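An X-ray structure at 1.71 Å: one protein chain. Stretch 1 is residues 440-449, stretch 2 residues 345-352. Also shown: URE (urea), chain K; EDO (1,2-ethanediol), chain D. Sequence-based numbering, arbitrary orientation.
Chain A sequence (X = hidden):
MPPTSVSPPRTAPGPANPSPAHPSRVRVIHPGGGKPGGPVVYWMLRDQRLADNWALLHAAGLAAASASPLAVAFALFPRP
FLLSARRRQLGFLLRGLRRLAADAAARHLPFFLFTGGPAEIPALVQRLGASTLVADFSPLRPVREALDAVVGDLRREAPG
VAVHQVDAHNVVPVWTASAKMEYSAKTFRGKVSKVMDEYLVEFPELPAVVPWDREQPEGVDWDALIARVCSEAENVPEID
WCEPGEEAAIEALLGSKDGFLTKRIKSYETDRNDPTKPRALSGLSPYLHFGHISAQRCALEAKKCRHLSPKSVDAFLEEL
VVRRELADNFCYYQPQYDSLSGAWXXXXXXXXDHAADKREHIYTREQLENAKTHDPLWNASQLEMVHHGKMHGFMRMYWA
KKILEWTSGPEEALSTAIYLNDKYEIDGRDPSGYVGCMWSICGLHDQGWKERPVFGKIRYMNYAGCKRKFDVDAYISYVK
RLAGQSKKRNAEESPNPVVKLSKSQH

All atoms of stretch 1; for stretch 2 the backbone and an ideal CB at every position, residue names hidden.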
ATOM      1  N   SER A 440      -0.905  12.100 -12.041  1.00 10.70           N
ATOM      2  CA  SER A 440      -0.099  13.292 -12.269  1.00 11.20           C
ATOM      3  C   SER A 440       0.313  13.436 -13.722  1.00 10.40           C
ATOM      4  O   SER A 440       0.217  14.518 -14.302  1.00 12.82           O
ATOM      5  CB  SER A 440       1.152  13.230 -11.388  1.00 15.56           C
ATOM      6  OG  SER A 440       0.767  13.181 -10.028  1.00 16.90           O
ATOM      7  N   ILE A 441       0.755  12.333 -14.304  1.00 12.05           N
ATOM      8  CA  ILE A 441       1.460  12.382 -15.573  1.00  9.35           C
ATOM      9  C   ILE A 441       0.509  12.078 -16.742  1.00 13.47           C
ATOM     10  O   ILE A 441       0.688  12.606 -17.832  1.00 17.03           O
ATOM     11  CB  ILE A 441       2.693  11.437 -15.528  1.00  8.10           C
ATOM     12  CG1 ILE A 441       3.713  12.012 -14.542  1.00 12.68           C
ATOM     13  CG2 ILE A 441       3.326  11.227 -16.913  1.00 13.13           C
ATOM     14  CD1 ILE A 441       4.903  11.135 -14.279  1.00 16.49           C
ATOM     15  N   CYS A 442      -0.528  11.279 -16.482  1.00 11.89           N
ATOM     16  CA  CYS A 442      -1.432  10.768 -17.520  1.00 11.58           C
ATOM     17  C   CYS A 442      -2.897  11.112 -17.260  1.00 14.99           C
ATOM     18  O   CYS A 442      -3.782  10.592 -17.929  1.00 15.68           O
ATOM     19  CB  CYS A 442      -1.303   9.251 -17.661  1.00 14.99           C
ATOM     20  SG  CYS A 442       0.336   8.739 -18.052  1.00 21.48           S
ATOM     21  N   GLY A 443      -3.134  11.987 -16.290  1.00 12.16           N
ATOM     22  CA  GLY A 443      -4.467  12.452 -15.955  1.00 13.68           C
ATOM     23  C   GLY A 443      -5.447  11.376 -15.507  1.00 14.29           C
ATOM     24  O   GLY A 443      -6.651  11.556 -15.604  1.00 13.71           O
ATOM     25  N   LEU A 444      -4.931  10.251 -15.019  1.00 12.62           N
ATOM     26  CA  LEU A 444      -5.790   9.157 -14.574  1.00 13.42           C
ATOM     27  C   LEU A 444      -6.699   9.657 -13.457  1.00 11.52           C
ATOM     28  O   LEU A 444      -6.243  10.347 -12.552  1.00 13.34           O
ATOM     29  CB  LEU A 444      -4.936   7.984 -14.075  1.00 14.92           C
ATOM     30  CG  LEU A 444      -5.701   6.742 -13.586  1.00 15.55           C
ATOM     31  CD1 LEU A 444      -6.565   6.175 -14.700  1.00 17.78           C
ATOM     32  CD2 LEU A 444      -4.777   5.667 -13.018  1.00 11.98           C
ATOM     33  N   HIS A 445      -7.985   9.324 -13.554  1.00 11.89           N
ATOM     34  CA  HIS A 445      -8.995   9.709 -12.550  1.00 12.04           C
ATOM     35  C   HIS A 445      -9.223  11.220 -12.466  1.00 19.54           C
ATOM     36  O   HIS A 445      -9.900  11.694 -11.549  1.00 20.42           O
ATOM     37  CB  HIS A 445      -8.651   9.187 -11.156  1.00 16.03           C
ATOM     38  CG  HIS A 445      -8.405   7.714 -11.086  1.00 13.30           C
ATOM     39  ND1 HIS A 445      -9.146   6.785 -11.787  1.00 15.10           N
ATOM     40  CD2 HIS A 445      -7.497   7.006 -10.365  1.00  9.02           C
ATOM     41  CE1 HIS A 445      -8.703   5.570 -11.507  1.00 10.39           C
ATOM     42  NE2 HIS A 445      -7.705   5.679 -10.647  1.00 18.56           N
ATOM     43  N   ASP A 446      -8.625  11.970 -13.394  1.00 11.47           N
ATOM     44  CA  ASP A 446      -8.804  13.419 -13.471  1.00 14.74           C
ATOM     45  C   ASP A 446      -9.601  13.804 -14.707  1.00 13.49           C
ATOM     46  O   ASP A 446      -9.768  12.996 -15.634  1.00 15.08           O
ATOM     47  CB  ASP A 446      -7.433  14.081 -13.567  1.00 14.95           C
ATOM     48  CG  ASP A 446      -7.430  15.525 -13.097  1.00 16.29           C
ATOM     49  OD1 ASP A 446      -6.323  16.092 -13.018  1.00 14.81           O
ATOM     50  OD2 ASP A 446      -8.510  16.094 -12.799  1.00 17.63           O
ATOM     51  N   GLN A 447     -10.059  15.054 -14.742  1.00 14.66           N
ATOM     52  CA  GLN A 447     -10.624  15.645 -15.960  1.00 13.01           C
ATOM     53  C   GLN A 447      -9.505  16.278 -16.802  1.00 14.64           C
ATOM     54  O   GLN A 447      -8.372  16.411 -16.337  1.00 18.61           O
ATOM     55  CB  GLN A 447     -11.619  16.735 -15.597  1.00 15.75           C
ATOM     56  CG  GLN A 447     -11.007  17.866 -14.807  1.00 18.58           C
ATOM     57  CD  GLN A 447     -11.939  19.067 -14.738  1.00 22.37           C
ATOM     58  OE1 GLN A 447     -12.704  19.211 -13.793  1.00 22.76           O
ATOM     59  NE2 GLN A 447     -11.882  19.922 -15.747  1.00 24.74           N
ATOM     60  N   GLY A 448      -9.825  16.669 -18.030  1.00 16.29           N
ATOM     61  CA  GLY A 448      -8.916  17.462 -18.849  1.00 14.01           C
ATOM     62  C   GLY A 448      -9.057  18.949 -18.534  1.00 19.96           C
ATOM     63  O   GLY A 448     -10.024  19.386 -17.906  1.00 25.04           O
ATOM     64  N   TRP A 449      -8.090  19.732 -18.987  1.00 15.20           N
ATOM     65  CA  TRP A 449      -8.014  21.148 -18.668  1.00 14.22           C
ATOM     66  C   TRP A 449      -7.539  21.864 -19.927  1.00 17.59           C
ATOM     67  O   TRP A 449      -7.301  21.229 -20.955  1.00 19.89           O
ATOM     68  CB  TRP A 449      -7.030  21.361 -17.502  1.00 17.96           C
ATOM     69  CG  TRP A 449      -7.434  20.609 -16.253  1.00 19.09           C
ATOM     70  CD1 TRP A 449      -7.071  19.322 -15.900  1.00 18.89           C
ATOM     71  CD2 TRP A 449      -8.280  21.082 -15.200  1.00 22.85           C
ATOM     72  NE1 TRP A 449      -7.659  18.977 -14.705  1.00 21.25           N
ATOM     73  CE2 TRP A 449      -8.393  20.041 -14.248  1.00 20.84           C
ATOM     74  CE3 TRP A 449      -8.955  22.285 -14.966  1.00 24.86           C
ATOM     75  CZ2 TRP A 449      -9.156  20.173 -13.084  1.00 24.37           C
ATOM     76  CZ3 TRP A 449      -9.711  22.408 -13.811  1.00 25.95           C
ATOM     77  CH2 TRP A 449      -9.806  21.360 -12.892  1.00 22.75           C
ATOM     78  N   UNK A 345      -8.170   7.006 -23.088  1.00 16.05           N
ATOM     79  CA  UNK A 345      -7.872   7.429 -24.465  1.00 13.89           C
ATOM     80  C   UNK A 345      -7.692   8.945 -24.636  1.00 14.12           C
ATOM     81  O   UNK A 345      -6.809   9.386 -25.374  1.00 14.83           O
ATOM     82  CB  UNK A 345      -8.995   6.956 -25.390  1.00 13.89           C
ATOM     83  N   UNK A 346      -8.492   9.749 -23.939  1.00 16.09           N
ATOM     84  CA  UNK A 346      -8.389  11.194 -24.097  1.00 17.84           C
ATOM     85  C   UNK A 346      -6.996  11.657 -23.688  1.00 16.06           C
ATOM     86  O   UNK A 346      -6.429  12.549 -24.303  1.00 17.58           O
ATOM     87  CB  UNK A 346      -9.460  11.910 -23.271  1.00 17.84           C
ATOM     88  N   UNK A 347      -6.472  11.045 -22.628  1.00 14.26           N
ATOM     89  CA  UNK A 347      -5.187  11.440 -22.054  1.00 13.09           C
ATOM     90  C   UNK A 347      -4.044  10.955 -22.933  1.00 12.36           C
ATOM     91  O   UNK A 347      -3.066  11.673 -23.181  1.00 14.48           O
ATOM     92  CB  UNK A 347      -5.036  10.889 -20.635  1.00 13.09           C
ATOM     93  N   UNK A 348      -4.153   9.720 -23.411  1.00 12.33           N
ATOM     94  CA  UNK A 348      -3.141   9.222 -24.335  1.00 15.87           C
ATOM     95  C   UNK A 348      -3.034  10.108 -25.559  1.00 15.94           C
ATOM     96  O   UNK A 348      -1.935  10.474 -25.969  1.00 17.85           O
ATOM     97  CB  UNK A 348      -3.459   7.785 -24.755  1.00 15.87           C
ATOM     98  N   UNK A 349      -4.177  10.474 -26.126  1.00 15.56           N
ATOM     99  CA  UNK A 349      -4.185  11.273 -27.352  1.00 14.19           C
ATOM    100  C   UNK A 349      -3.614  12.675 -27.136  1.00 17.17           C
ATOM    101  O   UNK A 349      -2.851  13.184 -27.959  1.00 17.33           O
ATOM    102  CB  UNK A 349      -5.611  11.377 -27.897  1.00 14.19           C
ATOM    103  N   UNK A 350      -3.973  13.303 -26.025  1.00 14.52           N
ATOM    104  CA  UNK A 350      -3.483  14.655 -25.793  1.00 13.94           C
ATOM    105  C   UNK A 350      -1.974  14.653 -25.553  1.00 15.08           C
ATOM    106  O   UNK A 350      -1.270  15.540 -26.007  1.00 17.06           O
ATOM    107  CB  UNK A 350      -4.209  15.287 -24.604  1.00 13.94           C
ATOM    108  N   UNK A 351      -1.476  13.640 -24.844  1.00 12.18           N
ATOM    109  CA  UNK A 351      -0.043  13.520 -24.638  1.00 15.05           C
ATOM    110  C   UNK A 351       0.683  13.253 -25.962  1.00 15.89           C
ATOM    111  O   UNK A 351       1.747  13.829 -26.213  1.00 16.56           O
ATOM    112  CB  UNK A 351       0.254  12.404 -23.634  1.00 15.05           C
ATOM    113  N   UNK A 352       0.080  12.433 -26.824  1.00 15.66           N
ATOM    114  CA  UNK A 352       0.662  12.141 -28.137  1.00 16.53           C
ATOM    115  C   UNK A 352       0.682  13.384 -29.024  1.00 20.27           C
ATOM    116  O   UNK A 352       1.667  13.633 -29.720  1.00 20.43           O
ATOM    117  CB  UNK A 352      -0.118  11.020 -28.827  1.00 16.53           C
TER
HETATM  118  C   URE K 902      -3.840  22.876 -17.979  1.00 36.16           C
HETATM  119  O   URE K 902      -3.386  22.014 -18.739  1.00 35.62           O
HETATM  120  N1  URE K 902      -3.975  22.653 -16.687  1.00 30.04           N
HETATM  121  N2  URE K 902      -4.188  24.044 -18.462  1.00 35.40           N
HETATM  122  C1  EDO D 703     -12.889  14.316 -13.016  1.00 38.29           C
HETATM  123  O1  EDO D 703     -13.267  15.533 -12.498  1.00 41.20           O
HETATM  124  C2  EDO D 703     -12.319  13.351 -12.231  1.00 38.02           C
HETATM  125  O2  EDO D 703     -11.806  13.643 -10.984  1.00 39.03           O

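Residues 345-352 form one run of helix, with phi near -65° and psi near -40° throughout. Most side chains are compatible with such a backbone; proline and glycine are less expected.

Position 345 finds nothing of stretch 1 within 5.5 Å of its ideal CB. Stretch 1 sets no requirement, and many residues would do. It is Glu345, extended.

Position 346 points its CA-to-CB bond toward stretch 1, but the ideal CB touches nothing there. Only a long side chain could reach across. What waits is mostly backbone: the carbonyls of Gly443, Asp446 and Gln447, and the CA of Gly448. Two glycines leave room for something broad and flat. A large aromatic suits, and a long chain with a donor could also serve. The residue is Trp346, with chi1 in p. Its CZ2 lies 3.7 Å from Gly443 O and 3.7 Å from Asp446 O. Its CH2 lies 3.6 Å from Gly448 CA. A CB on either glycine would be tight: its ideal position is 3.1 Å from Trp346 CH2 at Gly443 and 3.2 Å from Trp346 CZ3 at Gly448. No direct hydrogen bond joins the stretches. Instead, water 1 accepts from Trp346 NE1 at 2.8 Å and donates to Gly443 O at 2.9 Å.

Position 347 faces stretch 1 at its closest backbone approach, with its CA 5.9 Å from Cys442 CA. The ideal CB is only 3.0 Å from Cys442 O. A small residue is indicated: alanine, glycine or perhaps serine. It is Ala347, and its CB sits 3.0 Å from Cys442 O, a very close contact.

Position 348 points away from stretch 1, which leaves the choice open. Arg348 is found, carrying its long chain clear of stretch 1.

Position 349 is out of reach, so polar or charged residues are as likely as any. It is Lys349.

Position 350 is also out of reach, and stretch 1 gives no preference. It is Thr350, whose OG1 is hydrogen-bonded elsewhere in the structure.

Position 351, one turn after 347, points toward stretch 1 again. Here the ideal CB has free space before Ile441 and Cys442. A medium-sized apolar chain such as leucine, isoleucine or methionine would fill it. Leu351 does so. Its CD1 reaches 3.5 Å from Ile441 O and 4.3 Å from Cys442 SG. The methyl cannot bond Ile441 O, which has no polar partner in the model.

Position 352 is out of reach and unconstrained by stretch 1. It is Met352.

Stretch 2, residues 345-352: EWARKTLM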
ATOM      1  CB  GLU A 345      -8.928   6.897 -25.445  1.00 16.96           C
ATOM      2  CG  GLU A 345      -8.514   7.025 -26.888  1.00 22.20           C
ATOM      3  CD  GLU A 345      -9.589   6.558 -27.851  1.00 34.32           C
ATOM      4  OE1 GLU A 345      -9.284   6.412 -29.052  1.00 36.43           O
ATOM      5  OE2 GLU A 345     -10.736   6.344 -27.412  1.00 39.62           O
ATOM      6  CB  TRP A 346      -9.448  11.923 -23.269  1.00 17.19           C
ATOM      7  CG  TRP A 346      -9.175  11.956 -21.785  1.00 17.09           C
ATOM      8  CD1 TRP A 346      -9.623  11.070 -20.855  1.00 16.34           C
ATOM      9  CD2 TRP A 346      -8.399  12.933 -21.069  1.00 16.49           C
ATOM     10  NE1 TRP A 346      -9.172  11.425 -19.604  1.00 15.40           N
ATOM     11  CE2 TRP A 346      -8.417  12.561 -19.710  1.00 15.10           C
ATOM     12  CE3 TRP A 346      -7.684  14.077 -21.448  1.00 16.03           C
ATOM     13  CZ2 TRP A 346      -7.762  13.290 -18.727  1.00 14.43           C
ATOM     14  CZ3 TRP A 346      -7.027  14.805 -20.467  1.00 16.62           C
ATOM     15  CH2 TRP A 346      -7.072  14.400 -19.118  1.00 11.93           C
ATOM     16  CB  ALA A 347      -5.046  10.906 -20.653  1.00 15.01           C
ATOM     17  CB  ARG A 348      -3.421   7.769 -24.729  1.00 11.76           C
ATOM     18  CG  ARG A 348      -3.252   6.807 -23.556  1.00 14.61           C
ATOM     19  CD  ARG A 348      -3.523   5.346 -23.902  1.00 15.43           C
ATOM     20  NE  ARG A 348      -4.939   4.967 -23.859  1.00 16.48           N
ATOM     21  CZ  ARG A 348      -5.658   4.639 -24.931  1.00 18.59           C
ATOM     22  NH1 ARG A 348      -5.109   4.679 -26.140  1.00 16.32           N
ATOM     23  NH2 ARG A 348      -6.932   4.275 -24.801  1.00 20.79           N
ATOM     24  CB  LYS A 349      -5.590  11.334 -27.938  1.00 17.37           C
ATOM     25  CG  LYS A 349      -6.027  10.000 -28.527  1.00 18.92           C
ATOM     26  CD  LYS A 349      -7.504   9.977 -28.870  1.00 23.63           C
ATOM     27  CE  LYS A 349      -7.800  10.743 -30.132  1.00 27.13           C
ATOM     28  NZ  LYS A 349      -9.257  10.742 -30.489  1.00 30.21           N
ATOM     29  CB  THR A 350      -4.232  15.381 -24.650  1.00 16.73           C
ATOM     30  OG1 THR A 350      -3.964  16.786 -24.739  1.00 18.75           O
ATOM     31  CG2 THR A 350      -3.772  14.890 -23.300  1.00 18.34           C
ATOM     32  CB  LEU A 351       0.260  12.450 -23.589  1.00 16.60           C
ATOM     33  CG  LEU A 351       0.025  12.912 -22.145  1.00 17.62           C
ATOM     34  CD1 LEU A 351       0.103  11.740 -21.176  1.00 12.03           C
ATOM     35  CD2 LEU A 351       1.043  13.988 -21.767  1.00 14.32           C
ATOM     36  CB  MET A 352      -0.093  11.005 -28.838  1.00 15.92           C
ATOM     37  CG  MET A 352       0.052   9.654 -28.132  1.00 15.33           C
ATOM     38  SD  MET A 352      -0.958   8.354 -28.858  1.00 23.15           S
ATOM     39  CE  MET A 352      -0.140   8.177 -30.445  1.00 22.91           C
TER
HETATM   40  O   HOH W   1      -8.547  10.099 -17.164  1.00 13.38           O
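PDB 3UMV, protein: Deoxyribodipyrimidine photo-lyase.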